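Local coordinates for probable csgAB operon transcriptional regulatory protein (Salmonella typhimurium, PDB 5XP0) that serves as the master regulator of adhesive curli fimbriae expression, being required for transcription of the csgAB operon and promoting biofilm formation, at residues H18-I23 / A32-L37; Q39-T44 / H123-L128. All blocks are in the same frame, centred on the assembly; numbering follows the deposited sequence.

Contact 1. Residues H18-I23 / A32-L37; sequences HTLLLI and ALLQHL
Leu34 slides past both Leu20 and Leu22 in the opposite direction, and this overlap joins the first strand of the receiver domain to the helix that follows it. The CB of Leu34, still close to the helix backbone, meets the CD2 methyl of Leu22 at 4.1 Å. CG lies anti to the backbone N (chi1 -179°), which carries the branch from the flank of the helix down toward the sheet. From there CD1 ends between two strand residues: it is 4.1 Å from Leu20 CD1 and 4.2 Å from Leu22 CB. One methyl thus spans the two inward-pointing leucines of the strand.

Leu20 uses the same CD1 for a second and tighter contact, meeting Leu37 CB at 3.6 Å with the two side chains crossing at about a right angle. No hydrogen bond links the segments, so the join is purely aliphatic, methyls of the strand leucines lying against the CB atoms and one methyl of the helix. The alternation of the strand sets its pattern: Leu20 and Leu22 point to the helix, while Leu21 between them points away, and its side chain touches Leu54.

Helix 32-37 runs nearly antiparallel to strand 19-23, at 164° with the axes 9.9 Å apart, as expected of a helix returning over its own sheet in a beta-alpha-beta crossover. That unit consists of strand 19-24, helix 28-41 and strand 45-49, and Leu20 pairs through its backbone with Thr44 and Lys46. On its other edge the strand bonds to strand 61-66 through Ile62 and Leu64. Around the leucines, Leu94 of strand 90-94 touches Leu22 and Leu33, and Leu128 of helix 121-132 packs against Leu37.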
loop_
_atom_site.group_PDB
_atom_site.type_symbol
_atom_site.label_atom_id
_atom_site.label_comp_id
_atom_site.label_asym_id
_atom_site.label_seq_id
_atom_site.Cartn_x
_atom_site.Cartn_y
_atom_site.Cartn_z
ATOM N N HIS B 18 -20.729 -8.516 6.297
ATOM C CA HIS B 18 -19.759 -7.935 5.472
ATOM C C HIS B 18 -18.455 -7.835 6.148
ATOM O O HIS B 18 -18.361 -7.491 7.233
ATOM C CB HIS B 18 -20.177 -6.539 5.201
ATOM C CG HIS B 18 -21.555 -6.370 4.689
ATOM N ND1 HIS B 18 -22.604 -6.045 5.498
ATOM C CD2 HIS B 18 -22.041 -6.403 3.441
ATOM C CE1 HIS B 18 -23.687 -5.899 4.770
ATOM N NE2 HIS B 18 -23.371 -6.106 3.515
ATOM N N THR B 19 -17.458 -8.156 5.460
ATOM C CA THR B 19 -16.108 -8.018 5.986
ATOM C C THR B 19 -15.132 -7.786 4.837
ATOM O O THR B 19 -15.281 -8.337 3.744
ATOM C CB THR B 19 -15.708 -9.241 6.809
ATOM O OG1 THR B 19 -14.397 -9.043 7.340
ATOM C CG2 THR B 19 -15.729 -10.485 5.971
ATOM N N LEU B 20 -14.107 -6.992 5.102
ATOM C CA LEU B 20 -13.189 -6.646 4.038
ATOM C C LEU B 20 -12.021 -7.619 4.006
ATOM O O LEU B 20 -11.442 -7.954 5.039
ATOM C CB LEU B 20 -12.616 -5.245 4.200
ATOM C CG LEU B 20 -13.481 -4.010 4.072
ATOM C CD1 LEU B 20 -12.561 -2.837 4.361
ATOM C CD2 LEU B 20 -14.070 -3.912 2.667
ATOM N N LEU B 21 -11.650 -8.031 2.803
ATOM C CA LEU B 21 -10.479 -8.872 2.613
ATOM C C LEU B 21 -9.617 -8.191 1.566
ATOM O O LEU B 21 -9.957 -8.190 0.381
ATOM C CB LEU B 21 -10.868 -10.271 2.186
ATOM C CG LEU B 21 -9.688 -11.205 1.934
ATOM C CD1 LEU B 21 -8.758 -11.271 3.141
ATOM C CD2 LEU B 21 -10.225 -12.584 1.626
ATOM N N LEU B 22 -8.548 -7.543 2.013
ATOM C CA LEU B 22 -7.702 -6.805 1.108
ATOM C C LEU B 22 -6.575 -7.733 0.676
ATOM O O LEU B 22 -5.722 -8.120 1.480
ATOM C CB LEU B 22 -7.210 -5.537 1.790
ATOM C CG LEU B 22 -6.055 -4.831 1.070
ATOM C CD1 LEU B 22 -6.483 -4.353 -0.269
ATOM C CD2 LEU B 22 -5.697 -3.649 1.876
ATOM N N ILE B 23 -6.568 -8.086 -0.588
ATOM C CA ILE B 23 -5.602 -9.026 -1.112
ATOM C C ILE B 23 -4.613 -8.230 -1.932
ATOM O O ILE B 23 -4.947 -7.734 -3.019
ATOM C CB ILE B 23 -6.259 -10.116 -1.949
ATOM C CG1 ILE B 23 -7.245 -10.904 -1.099
ATOM C CG2 ILE B 23 -5.164 -11.071 -2.544
ATOM C CD1 ILE B 23 -7.975 -12.015 -1.874
ATOM N N ALA B 32 -2.365 0.734 6.299
ATOM C CA ALA B 32 -2.962 2.059 6.450
ATOM C C ALA B 32 -4.248 2.156 5.653
ATOM O O ALA B 32 -5.231 2.737 6.121
ATOM C CB ALA B 32 -2.020 3.174 5.987
ATOM N N LEU B 33 -4.260 1.627 4.435
ATOM C CA LEU B 33 -5.504 1.682 3.670
ATOM C C LEU B 33 -6.570 0.829 4.331
ATOM O O LEU B 33 -7.712 1.254 4.493
ATOM C CB LEU B 33 -5.301 1.212 2.232
ATOM C CG LEU B 33 -6.587 1.152 1.398
ATOM C CD1 LEU B 33 -7.265 2.481 1.164
ATOM C CD2 LEU B 33 -6.236 0.549 0.053
ATOM N N LEU B 34 -6.212 -0.378 4.739
ATOM C CA LEU B 34 -7.216 -1.231 5.373
ATOM C C LEU B 34 -7.799 -0.574 6.634
ATOM O O LEU B 34 -9.007 -0.617 6.889
ATOM C CB LEU B 34 -6.596 -2.567 5.694
ATOM C CG LEU B 34 -7.598 -3.529 6.349
ATOM C CD1 LEU B 34 -8.729 -3.921 5.411
ATOM C CD2 LEU B 34 -6.842 -4.724 6.854
ATOM N N GLN B 35 -6.951 -0.022 7.473
ATOM C CA GLN B 35 -7.473 0.601 8.685
ATOM C C GLN B 35 -8.405 1.754 8.346
ATOM O O GLN B 35 -9.420 1.976 9.025
ATOM C CB GLN B 35 -6.332 1.084 9.572
ATOM C CG GLN B 35 -5.597 -0.036 10.298
ATOM C CD GLN B 35 -4.795 0.471 11.488
ATOM O OE1 GLN B 35 -5.129 1.494 12.092
ATOM N NE2 GLN B 35 -3.727 -0.242 11.825
ATOM N N HIS B 36 -8.051 2.527 7.327
ATOM C CA HIS B 36 -8.890 3.647 6.925
ATOM C C HIS B 36 -10.244 3.155 6.438
ATOM O O HIS B 36 -11.280 3.712 6.789
ATOM C CB HIS B 36 -8.190 4.453 5.843
ATOM C CG HIS B 36 -8.978 5.636 5.407
ATOM N ND1 HIS B 36 -9.472 5.772 4.134
ATOM C CD2 HIS B 36 -9.384 6.727 6.090
ATOM C CE1 HIS B 36 -10.133 6.910 4.042
ATOM N NE2 HIS B 36 -10.088 7.513 5.214
ATOM N N LEU B 37 -10.263 2.081 5.664
ATOM C CA LEU B 37 -11.544 1.573 5.185
ATOM C C LEU B 37 -12.358 0.995 6.330
ATOM O O LEU B 37 -13.565 1.231 6.425
ATOM C CB LEU B 37 -11.310 0.531 4.074
ATOM C CG LEU B 37 -10.617 1.027 2.810
ATOM C CD1 LEU B 37 -10.499 -0.072 1.780
ATOM C CD2 LEU B 37 -11.403 2.187 2.185
#

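Contact 2. Residues Q39-T44 / H123-L128; sequences QSLAIT and HVVSGL
Leu41 and Leu128 both hold CG beside their own backbone N and anti to the carbonyl carbon (chi1 -61° and -69°), which aims the two side chains into the groove between their helices, where they cross at about a right angle. This is the packing of helix 28-41, the first of the chain, against helix 121-132, which follows the last strand of the five-stranded parallel sheet of the receiver fold; both lie on one face of it. The fork of Leu41 straddles the root of Leu128: CD1 is 3.8 Å and CD2 4.0 Å from Leu128 CB, and Leu41 CD1 also meets Leu128 CD1 at 4.0 Å.

Nearer the surface, Ser40 presents its CB to both methyls of Val125, with CG2 at 4.0 Å and CG1 at 4.1 Å. Its hydroxyl is engaged within its own helix, where OG hydrogen-bonds the carbonyl O of His36, so the serine offers mainly carbon to Val125. The helix ends at Leu41, and Ala42 after it turns to positive phi (58°) as the chain heads for strand 45-49. Val125 also contributes backbone to the interface, its carbonyl O lying 4.0 Å from the Leu41 CD2 methyl.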
loop_
_atom_site.group_PDB
_atom_site.type_symbol
_atom_site.label_atom_id
_atom_site.label_comp_id
_atom_site.label_asym_id
_atom_site.label_seq_id
_atom_site.Cartn_x
_atom_site.Cartn_y
_atom_site.Cartn_z
ATOM N N GLN B 39 -12.316 1.832 9.477
ATOM C CA GLN B 39 -12.846 2.892 10.324
ATOM C C GLN B 39 -13.900 3.707 9.597
ATOM O O GLN B 39 -14.908 4.087 10.191
ATOM C CB GLN B 39 -11.724 3.815 10.791
ATOM C CG GLN B 39 -10.842 3.220 11.849
ATOM C CD GLN B 39 -9.571 4.020 12.039
ATOM O OE1 GLN B 39 -9.424 5.113 11.486
ATOM N NE2 GLN B 39 -8.651 3.489 12.829
ATOM N N SER B 40 -13.711 3.957 8.307
ATOM C CA SER B 40 -14.687 4.755 7.592
ATOM C C SER B 40 -15.971 3.983 7.373
ATOM O O SER B 40 -17.044 4.580 7.334
ATOM C CB SER B 40 -14.135 5.185 6.231
ATOM O OG SER B 40 -12.938 5.895 6.369
ATOM N N LEU B 41 -15.874 2.674 7.174
ATOM C CA LEU B 41 -17.042 1.857 6.899
ATOM C C LEU B 41 -17.616 1.188 8.136
ATOM O O LEU B 41 -18.700 0.626 8.044
ATOM C CB LEU B 41 -16.699 0.747 5.895
ATOM C CG LEU B 41 -16.208 1.287 4.534
ATOM C CD1 LEU B 41 -15.506 0.202 3.733
ATOM C CD2 LEU B 41 -17.366 1.867 3.743
ATOM N N ALA B 42 -16.925 1.245 9.270
ATOM C CA ALA B 42 -17.341 0.561 10.493
ATOM C C ALA B 42 -17.482 -0.941 10.245
ATOM O O ALA B 42 -18.465 -1.572 10.631
ATOM C CB ALA B 42 -18.653 1.150 11.047
ATOM N N ILE B 43 -16.461 -1.530 9.633
ATOM C CA ILE B 43 -16.504 -2.937 9.275
ATOM C C ILE B 43 -15.187 -3.597 9.674
ATOM O O ILE B 43 -14.163 -2.941 9.839
ATOM C CB ILE B 43 -16.764 -3.070 7.760
ATOM C CG1 ILE B 43 -16.963 -4.514 7.354
ATOM C CG2 ILE B 43 -15.603 -2.496 6.995
ATOM C CD1 ILE B 43 -17.350 -4.676 5.871
ATOM N N THR B 44 -15.239 -4.905 9.859
ATOM C CA THR B 44 -14.030 -5.653 10.139
ATOM C C THR B 44 -13.314 -5.951 8.824
ATOM O O THR B 44 -13.890 -5.862 7.730
ATOM C CB THR B 44 -14.370 -6.923 10.927
ATOM O OG1 THR B 44 -13.177 -7.456 11.515
ATOM C CG2 THR B 44 -14.978 -7.960 10.044
ATOM N N HIS B 123 -13.447 8.729 -2.950
ATOM C CA HIS B 123 -14.032 7.989 -4.071
ATOM C C HIS B 123 -14.237 6.515 -3.694
ATOM O O HIS B 123 -15.304 5.918 -3.916
ATOM C CB HIS B 123 -13.044 8.123 -5.251
ATOM C CG HIS B 123 -13.649 8.232 -6.619
ATOM N ND1 HIS B 123 -13.732 7.166 -7.489
ATOM C CD2 HIS B 123 -14.076 9.312 -7.316
ATOM C CE1 HIS B 123 -14.244 7.573 -8.638
ATOM N NE2 HIS B 123 -14.468 8.870 -8.557
ATOM N N VAL B 124 -13.191 5.894 -3.146
ATOM C CA VAL B 124 -13.255 4.464 -2.892
ATOM C C VAL B 124 -14.147 4.159 -1.689
ATOM O O VAL B 124 -14.955 3.221 -1.739
ATOM C CB VAL B 124 -11.836 3.897 -2.764
ATOM C CG1 VAL B 124 -11.845 2.441 -2.375
ATOM C CG2 VAL B 124 -11.146 4.062 -4.119
ATOM N N VAL B 125 -14.041 4.940 -0.601
ATOM C CA VAL B 125 -14.974 4.779 0.528
ATOM C C VAL B 125 -16.406 4.855 0.037
ATOM O O VAL B 125 -17.270 4.051 0.419
ATOM C CB VAL B 125 -14.726 5.851 1.602
ATOM C CG1 VAL B 125 -15.904 5.949 2.601
ATOM C CG2 VAL B 125 -13.413 5.565 2.331
ATOM N N SER B 126 -16.693 5.870 -0.766
ATOM C CA SER B 126 -18.065 6.061 -1.234
ATOM C C SER B 126 -18.537 4.863 -2.048
ATOM O O SER B 126 -19.667 4.400 -1.896
ATOM C CB SER B 126 -18.154 7.347 -2.043
ATOM O OG SER B 126 -18.260 8.459 -1.172
ATOM N N GLY B 127 -17.677 4.316 -2.888
ATOM C CA GLY B 127 -18.062 3.131 -3.633
ATOM C C GLY B 127 -18.358 1.955 -2.728
ATOM O O GLY B 127 -19.336 1.236 -2.930
ATOM N N LEU B 128 -17.511 1.742 -1.713
ATOM C CA LEU B 128 -17.720 0.630 -0.796
ATOM C C LEU B 128 -18.962 0.827 0.064
ATOM O O LEU B 128 -19.629 -0.152 0.415
ATOM C CB LEU B 128 -16.461 0.438 0.081
ATOM C CG LEU B 128 -15.267 -0.088 -0.726
ATOM C CD1 LEU B 128 -13.971 -0.086 0.098
ATOM C CD2 LEU B 128 -15.538 -1.489 -1.238
#

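Both contacts draw on helix 28-41. Contact 1 fixes its inner side to the sheet within one beta-alpha-beta unit, whereas contact 2 joins its C-terminal end to helix 121-132, far along the chain. All four touching residues of contact 1 are buried leucines. Of the four touching residues of contact 2, Leu41 and Leu128 are buried, and Ser40 and Val125 are partly exposed, with a hydroxyl beside the methyls. Hydrogen bonds across the segments are absent from both. The two are nonetheless tied together next to this packing: the side chain of Leu20 in contact 1 touches Ile43 of contact 2, and Thr19 OG1 makes a weak hydrogen bond to Thr44 O at 3.2 Å.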